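Local coordinates for tryptophan halogenase superfamily (Brevundimonas sp. BAL3, PDB 6FRL), which is a flavin-dependent halogenase that prefers bromination over chlorination, at the interface of chains A and B. Residues are numbered along the deposited sequence; one frame, centred on the assembly and turned at random. Chains: chain A/B, Tryptophan halogenase superfamily.

Contact 1: the interface of chains A and B. Residues chain A 368, 377-378, 381; chain B 426, 430, 436, 438.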
loop_
_atom_site.group_PDB
_atom_site.type_symbol
_atom_site.label_atom_id
_atom_site.label_comp_id
_atom_site.label_asym_id
_atom_site.label_seq_id
_atom_site.Cartn_x
_atom_site.Cartn_y
_atom_site.Cartn_z
ATOM N N LEU A 368 5.764 12.215 -11.778
ATOM C CA LEU A 368 7.071 12.792 -11.501
ATOM C C LEU A 368 7.562 13.679 -12.641
ATOM O O LEU A 368 8.762 13.896 -12.742
ATOM C CB LEU A 368 8.100 11.664 -11.194
ATOM C CG LEU A 368 7.772 10.763 -9.995
ATOM C CD1 LEU A 368 8.601 9.502 -9.931
ATOM C CD2 LEU A 368 7.927 11.512 -8.691
ATOM N N PRO A 377 16.470 14.077 -7.111
ATOM C CA PRO A 377 15.496 13.247 -6.341
ATOM C C PRO A 377 14.330 12.657 -7.168
ATOM O O PRO A 377 13.832 11.562 -6.890
ATOM C CB PRO A 377 14.991 14.234 -5.293
ATOM C CG PRO A 377 16.163 15.179 -5.089
ATOM C CD PRO A 377 16.675 15.405 -6.485
ATOM N N ILE A 378 13.907 13.376 -8.196
ATOM C CA ILE A 378 12.854 12.893 -9.097
ATOM C C ILE A 378 13.365 11.693 -9.887
ATOM O O ILE A 378 12.682 10.682 -9.992
ATOM C CB ILE A 378 12.415 13.996 -10.069
ATOM C CG1 ILE A 378 11.784 15.176 -9.309
ATOM C CG2 ILE A 378 11.462 13.468 -11.089
ATOM C CD1 ILE A 378 11.520 16.391 -10.178
ATOM N N GLU A 381 13.708 8.622 -7.315
ATOM C CA GLU A 381 12.411 8.006 -7.009
ATOM C C GLU A 381 11.857 7.200 -8.208
ATOM O O GLU A 381 11.448 6.077 -8.029
ATOM C CB GLU A 381 11.402 9.075 -6.561
ATOM C CG GLU A 381 10.028 8.557 -6.134
ATOM C CD GLU A 381 10.038 7.651 -4.907
ATOM O OE1 GLU A 381 11.068 7.517 -4.172
ATOM O OE2 GLU A 381 8.961 7.076 -4.658
ATOM N N ARG B 426 15.212 11.609 2.188
ATOM C CA ARG B 426 14.631 11.333 0.878
ATOM C C ARG B 426 13.226 11.910 0.713
ATOM O O ARG B 426 12.914 12.426 -0.362
ATOM C CB ARG B 426 14.566 9.824 0.616
ATOM C CG ARG B 426 15.899 9.196 0.260
ATOM C CD ARG B 426 15.712 7.703 0.143
ATOM N NE ARG B 426 14.652 7.404 -0.842
ATOM C CZ ARG B 426 14.042 6.227 -0.994
ATOM N NH1 ARG B 426 14.351 5.177 -0.220
ATOM N NH2 ARG B 426 13.117 6.102 -1.939
ATOM N N LEU B 430 12.333 14.861 -2.062
ATOM C CA LEU B 430 11.342 14.734 -3.148
ATOM C C LEU B 430 10.206 15.741 -2.966
ATOM O O LEU B 430 9.654 16.216 -3.956
ATOM C CB LEU B 430 10.800 13.327 -3.300
ATOM C CG LEU B 430 9.895 13.115 -4.524
ATOM C CD1 LEU B 430 10.653 13.225 -5.854
ATOM C CD2 LEU B 430 9.142 11.787 -4.428
ATOM N N GLN B 436 5.815 15.732 -4.267
ATOM C CA GLN B 436 5.342 14.357 -4.208
ATOM C C GLN B 436 5.875 13.627 -2.973
ATOM O O GLN B 436 6.856 14.057 -2.330
ATOM C CB GLN B 436 5.742 13.600 -5.488
ATOM C CG GLN B 436 4.879 13.936 -6.698
ATOM C CD GLN B 436 3.574 13.167 -6.689
ATOM O OE1 GLN B 436 3.070 12.811 -5.624
ATOM N NE2 GLN B 436 3.051 12.834 -7.890
ATOM N N VAL B 438 7.186 10.268 -0.907
ATOM C CA VAL B 438 7.843 8.971 -0.907
ATOM C C VAL B 438 6.996 8.087 0.007
ATOM O O VAL B 438 6.627 8.482 1.127
ATOM C CB VAL B 438 9.309 9.067 -0.387
ATOM C CG1 VAL B 438 9.926 7.681 -0.250
ATOM C CG2 VAL B 438 10.136 9.964 -1.296
HETATM O O HOH W 1 13.209 8.583 -3.397
#

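Contact 2: the interface of chains A and B. Residues chain A 434, 463, 465-467; chain B 33-34, 366, 369-370.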
loop_
_atom_site.group_PDB
_atom_site.type_symbol
_atom_site.label_atom_id
_atom_site.label_comp_id
_atom_site.label_asym_id
_atom_site.label_seq_id
_atom_site.Cartn_x
_atom_site.Cartn_y
_atom_site.Cartn_z
ATOM N N ARG A 434 1.752 -20.178 7.379
ATOM C CA ARG A 434 0.629 -19.470 8.017
ATOM C C ARG A 434 -0.545 -19.054 7.112
ATOM O O ARG A 434 -1.589 -18.618 7.633
ATOM C CB ARG A 434 1.219 -18.270 8.762
ATOM C CG ARG A 434 0.302 -17.435 9.645
ATOM C CD ARG A 434 -0.522 -18.247 10.634
ATOM N NE ARG A 434 -1.476 -17.420 11.364
ATOM C CZ ARG A 434 -2.595 -16.880 10.856
ATOM N NH1 ARG A 434 -2.927 -17.052 9.588
ATOM N NH2 ARG A 434 -3.405 -16.153 11.638
ATOM N N HIS A 463 -0.998 -25.000 8.709
ATOM C CA HIS A 463 -1.840 -24.317 9.700
ATOM C C HIS A 463 -2.694 -23.171 9.082
ATOM O O HIS A 463 -2.090 -22.192 8.689
ATOM C CB HIS A 463 -0.779 -23.756 10.697
ATOM C CG HIS A 463 -1.262 -22.720 11.667
ATOM N ND1 HIS A 463 -0.936 -21.386 11.555
ATOM C CD2 HIS A 463 -1.996 -22.829 12.797
ATOM C CE1 HIS A 463 -1.487 -20.707 12.545
ATOM N NE2 HIS A 463 -2.122 -21.560 13.323
ATOM N N ASP A 465 -5.729 -20.054 9.901
ATOM C CA ASP A 465 -5.953 -19.117 11.029
ATOM C C ASP A 465 -6.889 -19.754 12.095
ATOM O O ASP A 465 -8.002 -20.107 11.743
ATOM C CB ASP A 465 -6.550 -17.824 10.433
ATOM C CG ASP A 465 -6.701 -16.691 11.438
ATOM O OD1 ASP A 465 -7.003 -16.917 12.640
ATOM O OD2 ASP A 465 -6.556 -15.540 10.984
ATOM N N PRO A 466 -6.461 -19.885 13.381
ATOM C CA PRO A 466 -7.259 -20.702 14.347
ATOM C C PRO A 466 -8.549 -20.081 14.876
ATOM O O PRO A 466 -9.260 -20.747 15.625
ATOM C CB PRO A 466 -6.301 -20.918 15.522
ATOM C CG PRO A 466 -5.401 -19.743 15.471
ATOM C CD PRO A 466 -5.291 -19.270 14.033
ATOM N N ALA A 467 -8.849 -18.826 14.527
ATOM C CA ALA A 467 -10.171 -18.226 14.847
ATOM C C ALA A 467 -11.286 -18.871 14.024
ATOM O O ALA A 467 -12.464 -18.824 14.399
ATOM C CB ALA A 467 -10.155 -16.712 14.618
ATOM N N HIS B 33 -12.387 -12.151 19.250
ATOM C CA HIS B 33 -11.903 -12.839 18.069
ATOM C C HIS B 33 -11.956 -14.370 18.217
ATOM O O HIS B 33 -12.187 -15.059 17.266
ATOM C CB HIS B 33 -10.486 -12.373 17.807
ATOM C CG HIS B 33 -9.931 -12.807 16.500
ATOM N ND1 HIS B 33 -8.754 -13.531 16.383
ATOM C CD2 HIS B 33 -10.357 -12.563 15.245
ATOM C CE1 HIS B 33 -8.491 -13.717 15.103
ATOM N NE2 HIS B 33 -9.453 -13.147 14.393
ATOM N N PHE B 34 -11.726 -14.869 19.429
ATOM C CA PHE B 34 -11.761 -16.288 19.751
ATOM C C PHE B 34 -12.933 -16.603 20.718
ATOM O O PHE B 34 -12.791 -17.494 21.582
ATOM C CB PHE B 34 -10.438 -16.686 20.453
ATOM C CG PHE B 34 -9.217 -16.655 19.578
ATOM C CD1 PHE B 34 -9.018 -17.636 18.618
ATOM C CD2 PHE B 34 -8.222 -15.699 19.760
ATOM C CE1 PHE B 34 -7.860 -17.645 17.830
ATOM C CE2 PHE B 34 -7.075 -15.690 18.953
ATOM C CZ PHE B 34 -6.901 -16.650 17.977
ATOM N N LYS B 366 -3.332 -11.063 15.685
ATOM C CA LYS B 366 -4.447 -11.811 15.076
ATOM C C LYS B 366 -4.165 -12.277 13.634
ATOM O O LYS B 366 -4.373 -13.444 13.308
ATOM C CB LYS B 366 -5.745 -10.998 15.132
ATOM C CG LYS B 366 -6.246 -10.771 16.563
ATOM C CD LYS B 366 -7.673 -10.235 16.626
ATOM C CE LYS B 366 -7.749 -8.772 16.205
ATOM N NZ LYS B 366 -9.169 -8.361 16.074
ATOM N N PHE B 369 -1.500 -14.961 14.041
ATOM C CA PHE B 369 -1.637 -15.820 15.252
ATOM C C PHE B 369 -0.984 -17.179 15.051
ATOM O O PHE B 369 -1.218 -17.828 14.039
ATOM C CB PHE B 369 -3.093 -16.017 15.724
ATOM C CG PHE B 369 -3.213 -16.342 17.199
ATOM C CD1 PHE B 369 -3.192 -15.337 18.139
ATOM C CD2 PHE B 369 -3.354 -17.655 17.636
ATOM C CE1 PHE B 369 -3.301 -15.617 19.493
ATOM C CE2 PHE B 369 -3.456 -17.951 18.981
ATOM C CZ PHE B 369 -3.419 -16.940 19.919
ATOM N N PRO B 370 -0.146 -17.583 15.993
ATOM C CA PRO B 370 0.639 -18.785 15.783
ATOM C C PRO B 370 -0.041 -20.060 16.306
ATOM O O PRO B 370 -1.094 -19.994 16.939
ATOM C CB PRO B 370 1.881 -18.500 16.645
ATOM C CG PRO B 370 1.307 -17.807 17.846
ATOM C CD PRO B 370 0.148 -16.969 17.308
#

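Contact 1: the interface of chains A and B
B:Leu430, from helix 422-434, packs its forked tip against A:Pro377, A:Ile378 and A:Glu381 in the first turns of helix 376-402. Its CG stands anti to the backbone N (chi1 -173°), which points both methyls across the contact. CD1 lies 3.7 Å from the carbonyl O of A:Pro377 and 3.9 Å from CA of A:Ile378, while CD2 meets CG of A:Glu381 at 3.8 Å. A:Leu368 adds a looser contact, its CD2 4.3 Å from CD1 of B:Leu430. The side chains of A:Ile378 and A:Glu381 each cross the leucine at about a right angle. A branched leucine suits this place because its two methyls can serve different neighbours; an alanine here would probably leave a gap over the helix and free the aliphatic part of A:Glu381 to shift.

Glutamate offers the leucine an aliphatic stem and the arginine a carboxylate. Bent at chi2 (63°), A:Glu381 turns OE1 toward the guanidinium edge of B:Arg426, where NH2 forms a salt bridge of 3.3 Å, weak as a hydrogen bond. The two planes are 38° apart. Arginine can also serve water 1, in its guanidinium plane, with NH2 at 2.9 Å and NE at 3.2 Å; the water also joins OE1. B:Val438, a compact apolar flank, sets CG2 3.9 Å from that oxygen.

This apolar leucine contact beside a water-bridged ion pair probably contributes to holding the two copies together, if the deposited dimer is the biological one.

Contact 2: the interface of chains A and B
A:Arg434 reaches across to the backbone of chain B, giving NE to the carbonyl O of B:Phe369 in a hydrogen bond of 2.7 Å. With CG anti to its backbone N and the chain bent at chi2 (51°), the side chain swings its guanidinium toward that carbonyl. The oxygen sits 18° out of the guanidinium plane, and the bond is moderately bent, 149° at the hydrogen. Arginine suits the place because its other end is still usable: NH2 makes a salt bridge of 3.3 Å, weak as a hydrogen bond, with OD2 of A:Asp465, which would steady the guanidinium from its own side. The same carbonyl O lies in the plane of the A:His463 ring, at its CE1 edge.

A:Pro466 sets its CG 3.6 Å from CD2 of B:Phe369, the two side chains crossing at about a right angle. Within chain B that ring is held from both faces, by CZ of B:Phe34 over its centre and CD of B:Pro370 opposite.

A:Ala467 lays its CB over one face of the B:His33 imidazole, offset toward the rim and 3.7 Å from the centroid, a CH-pi contact that a small methyl makes without bulk. CD of B:Lys366 covers the opposite face, likewise offset. The backbone N of A:Ala467 bonds to the anti side of OD1 of A:Asp465, which would help to fix the turn presenting the methyl.

In the fold, chain A contributes the end of helix 422-434 and the loop before 3-10 helix 468-470; chain B contributes the ends of helices 20-33 and 354-367 with the loops that follow.

The centres of contact 1 and contact 2 lie about 39 Å apart, so the subunits meet at well-separated places. Both draw on helix 422-434, from chain B in contact 1 and chain A in contact 2. The stretch after helix 354-367 is likewise used twice, through A:Leu368 in contact 1 and B:Phe369 and B:Pro370 in contact 2. Because the interface is two-fold symmetric, the twin of contact 2 adjoins contact 1, and each end of the interface carries one contact and the twin of the other. Such spacing would probably limit rocking of the subunits, if the dimer is the biological one, which the structure alone does not show.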